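Local coordinates for 4-alpha-glucanotransferase (Streptococcus agalactiae, PDB 6M6T), which belongs to the amylomaltase (4-alpha-glucanotransferase) family, enzymes built on a TIM barrel, and binds glycans in its pockets, at residues E38-F43 against F486-T491; A245-P250 against Q259-P264; V432-Y437 against T492-G497. All coordinates share one frame; numbering follows the deposited sequence.

Contact 1: residues E38-F43 against F486-T491; sequences ETDQKF and FLKEIT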
# COMPACT_ATOMS: atom_id res chain seq x y z
N GLU A 38 -2.66 -18.31 -15.35
CA GLU A 38 -3.74 -19.16 -15.84
C GLU A 38 -4.79 -18.34 -16.58
O GLU A 38 -5.25 -18.73 -17.66
CB GLU A 38 -4.41 -19.90 -14.69
CG GLU A 38 -3.69 -21.05 -14.13
CD GLU A 38 -4.55 -21.72 -13.10
OE1 GLU A 38 -4.24 -21.63 -11.88
OE2 GLU A 38 -5.58 -22.31 -13.52
N THR A 39 -5.20 -17.23 -15.98
CA THR A 39 -6.30 -16.40 -16.46
C THR A 39 -5.85 -15.30 -17.41
O THR A 39 -6.65 -14.43 -17.76
CB THR A 39 -7.04 -15.82 -15.25
OG1 THR A 39 -6.08 -15.25 -14.34
CG2 THR A 39 -7.80 -16.92 -14.51
N ASP A 40 -4.58 -15.32 -17.82
CA ASP A 40 -4.02 -14.37 -18.79
C ASP A 40 -4.11 -12.93 -18.28
O ASP A 40 -4.34 -11.99 -19.05
CB ASP A 40 -4.68 -14.54 -20.15
CG ASP A 40 -4.88 -16.01 -20.50
OD1 ASP A 40 -3.88 -16.72 -20.75
OD2 ASP A 40 -6.05 -16.46 -20.47
N GLN A 41 -3.87 -12.77 -16.98
CA GLN A 41 -3.77 -11.45 -16.38
C GLN A 41 -2.43 -10.82 -16.71
O GLN A 41 -1.47 -11.49 -17.11
CB GLN A 41 -3.96 -11.52 -14.87
CG GLN A 41 -5.31 -12.02 -14.43
CD GLN A 41 -6.46 -11.27 -15.08
OE1 GLN A 41 -6.83 -10.17 -14.65
NE2 GLN A 41 -7.04 -11.86 -16.11
N LYS A 42 -2.36 -9.51 -16.56
CA LYS A 42 -1.12 -8.78 -16.74
C LYS A 42 -0.57 -8.25 -15.43
O LYS A 42 0.65 -8.29 -15.22
CB LYS A 42 -1.31 -7.61 -17.72
CG LYS A 42 -0.07 -6.78 -17.95
CD LYS A 42 0.61 -7.13 -19.25
CE LYS A 42 1.75 -6.16 -19.54
NZ LYS A 42 1.23 -4.78 -19.45
N PHE A 43 -1.44 -7.82 -14.51
CA PHE A 43 -1.00 -7.06 -13.35
C PHE A 43 -1.47 -7.69 -12.05
O PHE A 43 -2.58 -8.23 -11.97
CB PHE A 43 -1.50 -5.59 -13.42
CG PHE A 43 -0.94 -4.83 -14.58
CD1 PHE A 43 0.42 -4.64 -14.71
CD2 PHE A 43 -1.78 -4.33 -15.56
CE1 PHE A 43 0.94 -3.95 -15.81
CE2 PHE A 43 -1.26 -3.65 -16.66
CZ PHE A 43 0.09 -3.47 -16.78
N PHE A 486 -14.44 -17.72 -15.01
CA PHE A 486 -15.13 -16.46 -15.21
C PHE A 486 -14.14 -15.34 -15.52
O PHE A 486 -14.35 -14.54 -16.45
CB PHE A 486 -15.95 -16.10 -13.97
CG PHE A 486 -16.46 -14.70 -14.00
CD1 PHE A 486 -17.34 -14.30 -14.98
CD2 PHE A 486 -16.01 -13.77 -13.09
CE1 PHE A 486 -17.80 -13.00 -15.04
CE2 PHE A 486 -16.47 -12.47 -13.14
CZ PHE A 486 -17.36 -12.08 -14.12
N LEU A 487 -13.07 -15.25 -14.72
CA LEU A 487 -12.09 -14.19 -14.96
C LEU A 487 -11.43 -14.37 -16.32
O LEU A 487 -11.30 -13.42 -17.10
CB LEU A 487 -11.05 -14.14 -13.83
CG LEU A 487 -9.93 -13.08 -13.94
CD1 LEU A 487 -10.49 -11.69 -14.16
CD2 LEU A 487 -8.99 -13.09 -12.74
N LYS A 488 -11.01 -15.60 -16.65
CA LYS A 488 -10.42 -15.82 -17.97
C LYS A 488 -11.39 -15.42 -19.07
O LYS A 488 -10.99 -14.84 -20.08
CB LYS A 488 -9.98 -17.27 -18.16
CG LYS A 488 -9.22 -17.46 -19.48
CD LYS A 488 -8.90 -18.90 -19.75
CE LYS A 488 -7.43 -19.08 -20.14
NZ LYS A 488 -6.88 -20.42 -19.72
N GLU A 489 -12.68 -15.72 -18.88
CA GLU A 489 -13.66 -15.41 -19.92
C GLU A 489 -13.76 -13.91 -20.15
O GLU A 489 -13.64 -13.45 -21.28
CB GLU A 489 -15.03 -15.99 -19.56
CG GLU A 489 -16.12 -15.64 -20.56
CD GLU A 489 -17.50 -15.91 -20.01
OE1 GLU A 489 -18.51 -15.69 -20.72
OE2 GLU A 489 -17.57 -16.36 -18.84
N ILE A 490 -13.99 -13.13 -19.09
CA ILE A 490 -14.10 -11.69 -19.31
C ILE A 490 -12.79 -11.13 -19.85
O ILE A 490 -12.78 -10.13 -20.58
CB ILE A 490 -14.56 -10.94 -18.04
CG1 ILE A 490 -13.47 -10.95 -16.97
CG2 ILE A 490 -15.89 -11.49 -17.54
CD1 ILE A 490 -14.01 -10.61 -15.64
N THR A 491 -11.66 -11.78 -19.54
CA THR A 491 -10.41 -11.27 -20.08
C THR A 491 -10.27 -11.57 -21.58
O THR A 491 -9.71 -10.75 -22.32
CB THR A 491 -9.24 -11.82 -19.27
OG1 THR A 491 -9.37 -11.42 -17.90
CG2 THR A 491 -7.93 -11.30 -19.79
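The tight part of this contact lies around the amide of Q41, which leaves the loop after helix 27-38 and folds back, bent at chi2, so that its end comes closer to helix 481-493 than its base does. Its NE2 gives both hydrogens away in the amide plane: one goes to T491 OG1 at 3.0 Å, across the contact, and the other returns to T39 O at 3.1 Å, within the loop. T491 OG1 in turn donates to L487 O at 2.9 Å, a carbonyl that also takes the helical bond from T491 N. Two bonds therefore fix the rotation of the amide, and the hydroxyl relays one of them into the helix backbone. L487, with CG anti to the backbone N (chi1 179°), meets Q41 tip to tip, its CD2 lying 3.9 Å from Q41 CD. CD2 also touches T39 OG1, a hydroxyl already bonded to F35 O.

In the TIM barrel this is an alpha-to-beta connection: the loop leads from helix 27-38 into barrel strand 43-45, and the late helix 481-493 packs against it. V9 of the neighbouring strand 6-10 touches both Q41 and L487.

Toward solvent the grip loosens. D40 turns the chain with a positive phi of 60°, and its OD2 lies against the methylenes of K488, with NZ 4.1 Å from OD2, too far for a salt bridge. K488 runs out straight through CD, then bends at its last two torsions, and NZ donates instead to E38 O at 3.1 Å, nearly along the C=O axis (160°). The carboxylate of E38 is occupied by a salt bridge to K484, one turn earlier on the same helix.

Contact 2: residues A245-P250 against Q259-P264; sequences AIAGVP and QLWGNP. With AC1 (4,6-dideoxy-4-{[(1S,4R,5S,6S)-4,5,6-trihydroxy-3-(hydroxymethyl)cyclohex-2-en-1-yl]amino}-alpha-D-glucopyranose), chain I.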
# COMPACT_ATOMS: atom_id res chain seq x y z
N ALA A 245 1.25 21.18 11.87
CA ALA A 245 0.01 20.82 11.21
C ALA A 245 0.04 19.34 10.82
O ALA A 245 1.11 18.77 10.59
CB ALA A 245 -0.21 21.67 9.99
N ILE A 246 -1.14 18.72 10.74
CA ILE A 246 -1.25 17.33 10.32
C ILE A 246 -2.06 17.24 9.02
O ILE A 246 -2.66 18.21 8.54
CB ILE A 246 -1.87 16.42 11.41
CG1 ILE A 246 -3.27 16.90 11.81
CG2 ILE A 246 -0.93 16.28 12.61
CD1 ILE A 246 -4.11 15.82 12.44
N ALA A 247 -2.06 16.03 8.46
CA ALA A 247 -2.65 15.75 7.16
C ALA A 247 -4.08 15.23 7.29
O ALA A 247 -4.46 14.60 8.28
CB ALA A 247 -1.80 14.75 6.39
N GLY A 248 -4.87 15.50 6.26
CA GLY A 248 -6.22 15.00 6.19
C GLY A 248 -6.93 15.46 4.93
O GLY A 248 -6.31 15.75 3.90
N VAL A 249 -8.25 15.55 5.02
CA VAL A 249 -9.05 15.86 3.86
C VAL A 249 -10.41 16.30 4.38
O VAL A 249 -10.91 15.73 5.36
CB VAL A 249 -9.10 14.64 2.92
CG1 VAL A 249 -10.23 13.65 3.29
CG2 VAL A 249 -9.09 15.07 1.47
N PRO A 250 -11.02 17.34 3.81
CA PRO A 250 -12.27 17.87 4.35
C PRO A 250 -13.48 17.10 3.85
O PRO A 250 -13.39 16.24 2.97
CB PRO A 250 -12.30 19.32 3.85
CG PRO A 250 -11.31 19.37 2.71
CD PRO A 250 -10.63 18.03 2.57
N GLN A 259 -12.00 13.60 6.79
CA GLN A 259 -10.99 12.64 7.23
C GLN A 259 -9.82 13.34 7.91
O GLN A 259 -9.29 14.33 7.40
CB GLN A 259 -10.45 11.81 6.07
CG GLN A 259 -11.35 10.69 5.59
CD GLN A 259 -10.78 9.99 4.37
OE1 GLN A 259 -9.56 9.88 4.22
NE2 GLN A 259 -11.66 9.54 3.48
N LEU A 260 -9.41 12.78 9.04
CA LEU A 260 -8.21 13.18 9.75
C LEU A 260 -7.23 12.01 9.70
O LEU A 260 -7.56 10.90 10.15
CB LEU A 260 -8.54 13.57 11.19
CG LEU A 260 -7.37 14.00 12.06
CD1 LEU A 260 -7.63 15.40 12.61
CD2 LEU A 260 -7.16 12.97 13.18
N TRP A 261 -6.04 12.24 9.14
CA TRP A 261 -5.07 11.18 8.89
C TRP A 261 -3.96 11.10 9.95
O TRP A 261 -3.64 9.99 10.41
CB TRP A 261 -4.44 11.37 7.51
CG TRP A 261 -5.42 11.18 6.38
CD1 TRP A 261 -6.69 10.70 6.47
CD2 TRP A 261 -5.19 11.46 4.99
NE1 TRP A 261 -7.28 10.67 5.22
CE2 TRP A 261 -6.38 11.12 4.29
CE3 TRP A 261 -4.10 11.95 4.26
CZ2 TRP A 261 -6.50 11.27 2.91
CZ3 TRP A 261 -4.23 12.10 2.89
CH2 TRP A 261 -5.42 11.76 2.23
N GLY A 262 -3.38 12.22 10.36
CA GLY A 262 -2.39 12.25 11.41
C GLY A 262 -0.95 12.37 10.94
O GLY A 262 -0.06 12.57 11.77
N ASN A 263 -0.70 12.24 9.64
CA ASN A 263 0.66 12.32 9.15
C ASN A 263 1.19 13.75 9.27
O ASN A 263 0.43 14.72 9.17
CB ASN A 263 0.76 11.87 7.70
CG ASN A 263 -0.16 10.71 7.37
OD1 ASN A 263 -1.38 10.85 7.43
ND2 ASN A 263 0.42 9.57 7.01
N PRO A 264 2.49 13.91 9.46
CA PRO A 264 3.07 15.25 9.38
C PRO A 264 2.91 15.81 7.98
O PRO A 264 2.61 15.09 7.02
CB PRO A 264 4.55 15.01 9.71
CG PRO A 264 4.79 13.58 9.33
CD PRO A 264 3.50 12.86 9.61
C1 AC1 I . -5.71 5.91 5.29
O2 AC1 I . -8.16 6.14 5.48
C2 AC1 I . -6.95 5.79 6.20
C4A AC1 I . -5.58 8.13 13.04
C3 AC1 I . -6.84 6.64 7.43
O3 AC1 I . -8.02 6.39 8.17
C4 AC1 I . -5.57 6.25 8.21
N4A AC1 I . -5.35 6.90 9.54
C5 AC1 I . -4.42 6.58 7.26
O5 AC1 I . -4.51 5.73 6.10
C6 AC1 I . -3.09 6.34 7.98
C1B AC1 I . -5.88 6.23 10.76
C2B AC1 I . -7.00 7.11 11.30
O2B AC1 I . -7.98 7.36 10.29
C3B AC1 I . -6.36 8.43 11.75
O3B AC1 I . -7.37 9.44 11.99
O4 AC1 I . -4.83 9.29 13.53
C5B AC1 I . -4.74 7.01 12.86
C7B AC1 I . -4.91 6.09 11.78
C6B AC1 I . -3.65 6.81 13.94
O6B AC1 I . -3.44 8.04 14.67
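Strands 245-249 and 259-264 form a beta hairpin at the edge of a small antiparallel sheet, and both contribute residues to the glycan pockets: V249 from the first, Q259, L260 and W261 from the second. Backbone bonds come first. V249 and Q259 make a regular hydrogen-bonded pair, with V249 N to Q259 O at 2.9 Å and Q259 N to V249 O at 2.8 Å. Further along, A247 N donates to N263 O, but three residues separate Q259 from N263 where one separates V249 from A247. That excess breaks the register, with W261 to N263 opposite A247: A247 O takes W261 N at 3.0 Å and, weakly, G262 N. G262 sits there with a positive phi of 101°.

Two carbonyls of strand 259-264 accept from the bound AC1. Its O3B hydroxyl donates to L260 O, and its O4 reaches W261 O more weakly. V249 and Q259 touch a second AC1, and N464 OD1 accepts from L260 N.

Among the apolar contacts, I246 CD1 meets L260 CD1 obliquely, at 3.5 Å, and I307 of strand 303-308 touches both side chains. V249 CG1, set between the backbone N and carbonyl carbon, lies alongside Q259 CB, both side chains pointing the same way.

Aromatic contacts centre on W261. G248 CA sits over its five-membered ring in a CH-pi contact, 4.0 Å from the centroid and 20° off the normal, while H297 meets the indole edge-to-face. In the ring plane, W261 NE1 donates to Q259 OE1 at 2.6 Å, on a lone pair of that oxygen.

Contact 3: residues V432-Y437 against T492-G497; sequences VLRTLY and TIYNRG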
# COMPACT_ATOMS: atom_id res chain seq x y z
N VAL A 432 -21.23 -6.23 -12.87
CA VAL A 432 -20.41 -5.03 -12.83
C VAL A 432 -19.08 -5.29 -13.51
O VAL A 432 -18.59 -4.45 -14.27
CB VAL A 432 -20.22 -4.54 -11.37
CG1 VAL A 432 -19.20 -3.38 -11.31
CG2 VAL A 432 -21.55 -4.12 -10.78
N LEU A 433 -18.50 -6.47 -13.29
CA LEU A 433 -17.18 -6.75 -13.84
C LEU A 433 -17.22 -6.95 -15.35
O LEU A 433 -16.26 -6.58 -16.05
CB LEU A 433 -16.60 -7.96 -13.13
CG LEU A 433 -16.02 -7.67 -11.76
CD1 LEU A 433 -15.88 -8.95 -10.97
CD2 LEU A 433 -14.66 -7.04 -11.95
N ARG A 434 -18.31 -7.52 -15.88
CA ARG A 434 -18.47 -7.55 -17.33
C ARG A 434 -18.41 -6.13 -17.89
O ARG A 434 -17.63 -5.83 -18.81
CB ARG A 434 -19.78 -8.24 -17.73
CG ARG A 434 -19.72 -9.76 -17.65
CD ARG A 434 -20.22 -10.41 -18.94
NE ARG A 434 -19.74 -11.79 -19.09
CZ ARG A 434 -20.12 -12.79 -18.30
NH1 ARG A 434 -21.00 -12.57 -17.34
NH2 ARG A 434 -19.64 -14.00 -18.50
N THR A 435 -19.19 -5.22 -17.29
CA THR A 435 -19.17 -3.84 -17.79
C THR A 435 -17.79 -3.21 -17.65
O THR A 435 -17.26 -2.65 -18.62
CB THR A 435 -20.22 -2.99 -17.10
OG1 THR A 435 -21.49 -3.65 -17.14
CG2 THR A 435 -20.35 -1.68 -17.83
N LEU A 436 -17.19 -3.28 -16.46
CA LEU A 436 -15.84 -2.74 -16.24
C LEU A 436 -14.87 -3.19 -17.32
O LEU A 436 -14.07 -2.40 -17.82
CB LEU A 436 -15.31 -3.18 -14.87
CG LEU A 436 -13.83 -2.92 -14.53
CD1 LEU A 436 -13.48 -1.47 -14.59
CD2 LEU A 436 -13.52 -3.42 -13.15
N TYR A 437 -14.90 -4.48 -17.67
CA TYR A 437 -13.94 -4.96 -18.65
C TYR A 437 -14.31 -4.52 -20.05
O TYR A 437 -13.45 -4.48 -20.93
CB TYR A 437 -13.82 -6.48 -18.57
CG TYR A 437 -12.81 -6.91 -17.55
CD1 TYR A 437 -12.74 -6.27 -16.32
CD2 TYR A 437 -11.90 -7.92 -17.81
CE1 TYR A 437 -11.82 -6.65 -15.38
CE2 TYR A 437 -10.96 -8.30 -16.87
CZ TYR A 437 -10.93 -7.66 -15.66
OH TYR A 437 -10.00 -8.00 -14.72
N THR A 492 -10.82 -12.69 -22.05
CA THR A 492 -10.76 -13.03 -23.48
C THR A 492 -11.83 -12.29 -24.30
O THR A 492 -11.53 -11.75 -25.36
CB THR A 492 -10.92 -14.54 -23.68
OG1 THR A 492 -10.29 -15.24 -22.60
CG2 THR A 492 -10.26 -14.98 -24.97
N ILE A 493 -13.07 -12.27 -23.82
CA ILE A 493 -14.17 -11.65 -24.55
C ILE A 493 -13.87 -10.18 -24.84
O ILE A 493 -14.16 -9.68 -25.93
CB ILE A 493 -15.48 -11.81 -23.76
CG1 ILE A 493 -15.90 -13.28 -23.73
CG2 ILE A 493 -16.58 -10.93 -24.34
CD1 ILE A 493 -16.55 -13.77 -25.01
N TYR A 494 -13.30 -9.46 -23.89
CA TYR A 494 -13.12 -8.03 -24.07
C TYR A 494 -11.71 -7.65 -24.45
O TYR A 494 -11.35 -6.47 -24.36
CB TYR A 494 -13.54 -7.29 -22.82
CG TYR A 494 -15.01 -7.43 -22.59
CD1 TYR A 494 -15.91 -6.84 -23.44
CD2 TYR A 494 -15.49 -8.18 -21.53
CE1 TYR A 494 -17.27 -6.96 -23.25
CE2 TYR A 494 -16.86 -8.32 -21.33
CZ TYR A 494 -17.74 -7.70 -22.20
OH TYR A 494 -19.11 -7.82 -22.01
N ASN A 495 -10.91 -8.62 -24.90
CA ASN A 495 -9.61 -8.42 -25.53
C ASN A 495 -8.58 -7.76 -24.61
O ASN A 495 -8.02 -6.72 -24.96
CB ASN A 495 -9.80 -7.61 -26.81
CG ASN A 495 -8.65 -7.76 -27.77
OD1 ASN A 495 -7.85 -8.68 -27.64
ND2 ASN A 495 -8.56 -6.85 -28.75
N ARG A 496 -8.28 -8.39 -23.48
CA ARG A 496 -7.27 -7.85 -22.53
C ARG A 496 -6.37 -8.98 -22.02
O ARG A 496 -6.01 -8.93 -20.88
CB ARG A 496 -8.01 -7.30 -21.31
CG ARG A 496 -8.95 -6.15 -21.61
CD ARG A 496 -8.98 -5.22 -20.43
NE ARG A 496 -10.20 -4.48 -20.40
CZ ARG A 496 -10.26 -3.18 -20.45
NH1 ARG A 496 -11.42 -2.59 -20.43
NH2 ARG A 496 -9.17 -2.46 -20.52
N GLY A 497 -5.94 -9.90 -22.87
CA GLY A 497 -5.17 -11.05 -22.42
C GLY A 497 -3.65 -10.85 -22.40
O GLY A 497 -3.10 -10.05 -23.15
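Y437 O is the best-held polar atom here, and two N-H groups of one guanidinium grip it. R496 NH1 donates to Y437 O at 2.8 Å with an N-H...O angle of 154°, and R496 NE adds a weak second bond to Y437 O at 3.3 Å. The oxygen lies at the edge of the guanidinium, near its plane. The carbonyl is met differently: NH1 stands above the C=O plane, 56° out of it, and so off the lone pairs. NH1 also has a weak bond to T439 O, which places the charge at the C-terminal end of helix 428-438, where it probably interacts favourably with the helix dipole, although R5 brings a like charge close to NH1. The R496 chain is bent at chi2 on its way there.

R496 is brought into position by the way helix 481-493 ends. A Schellman motif closes that helix: N495, with positive phi, is the C-prime residue, R496 N bonds back to T491 O, and N495 N to T492 O at 3.2 Å. In the TIM barrel, helix 428-438 leads into strand 443-447, and the contact joins that helix to the end of the chain's last one; Y437 OH bonds T446 of the strand.

Y494, the residue at which the helical angles stop, covers the other part of the contact. Its CB packs 3.4 Å from Y437 O and its ring atom CD2 lies 3.8 Å from Y437 CB, while CE2 reaches R434 O at 3.6 Å. Over the centre of one ring face stands I493 CG2, from its own segment. The R434 chain crosses the Y494 side chain at about a right angle, CD near OH; beyond the hydroxyl, its guanidinium reaches a salt bridge with E489.

How the contacts relate
Contacts 1 and 3 are neighbours, their centres 9 Å apart, and both use helix 481-493: contact 1 sets its middle against the loop before strand 43-45, contact 3 its end against helix 428-438. They touch directly, I490 CG1 packing on Y437 CD2 at 3.5 Å. Contact 1 is only partly buried, with lysine and acids on its outer side; contact 3 is more enclosed and rests on arginine and tyrosine at helix ends. Contact 2 lies on the opposite side of the chain's centre from contact 1, about 38 Å away between centres. Buried and pairing strand with strand, it depends on main-chain bonds, and it alone of the three meets a bound sugar analogue.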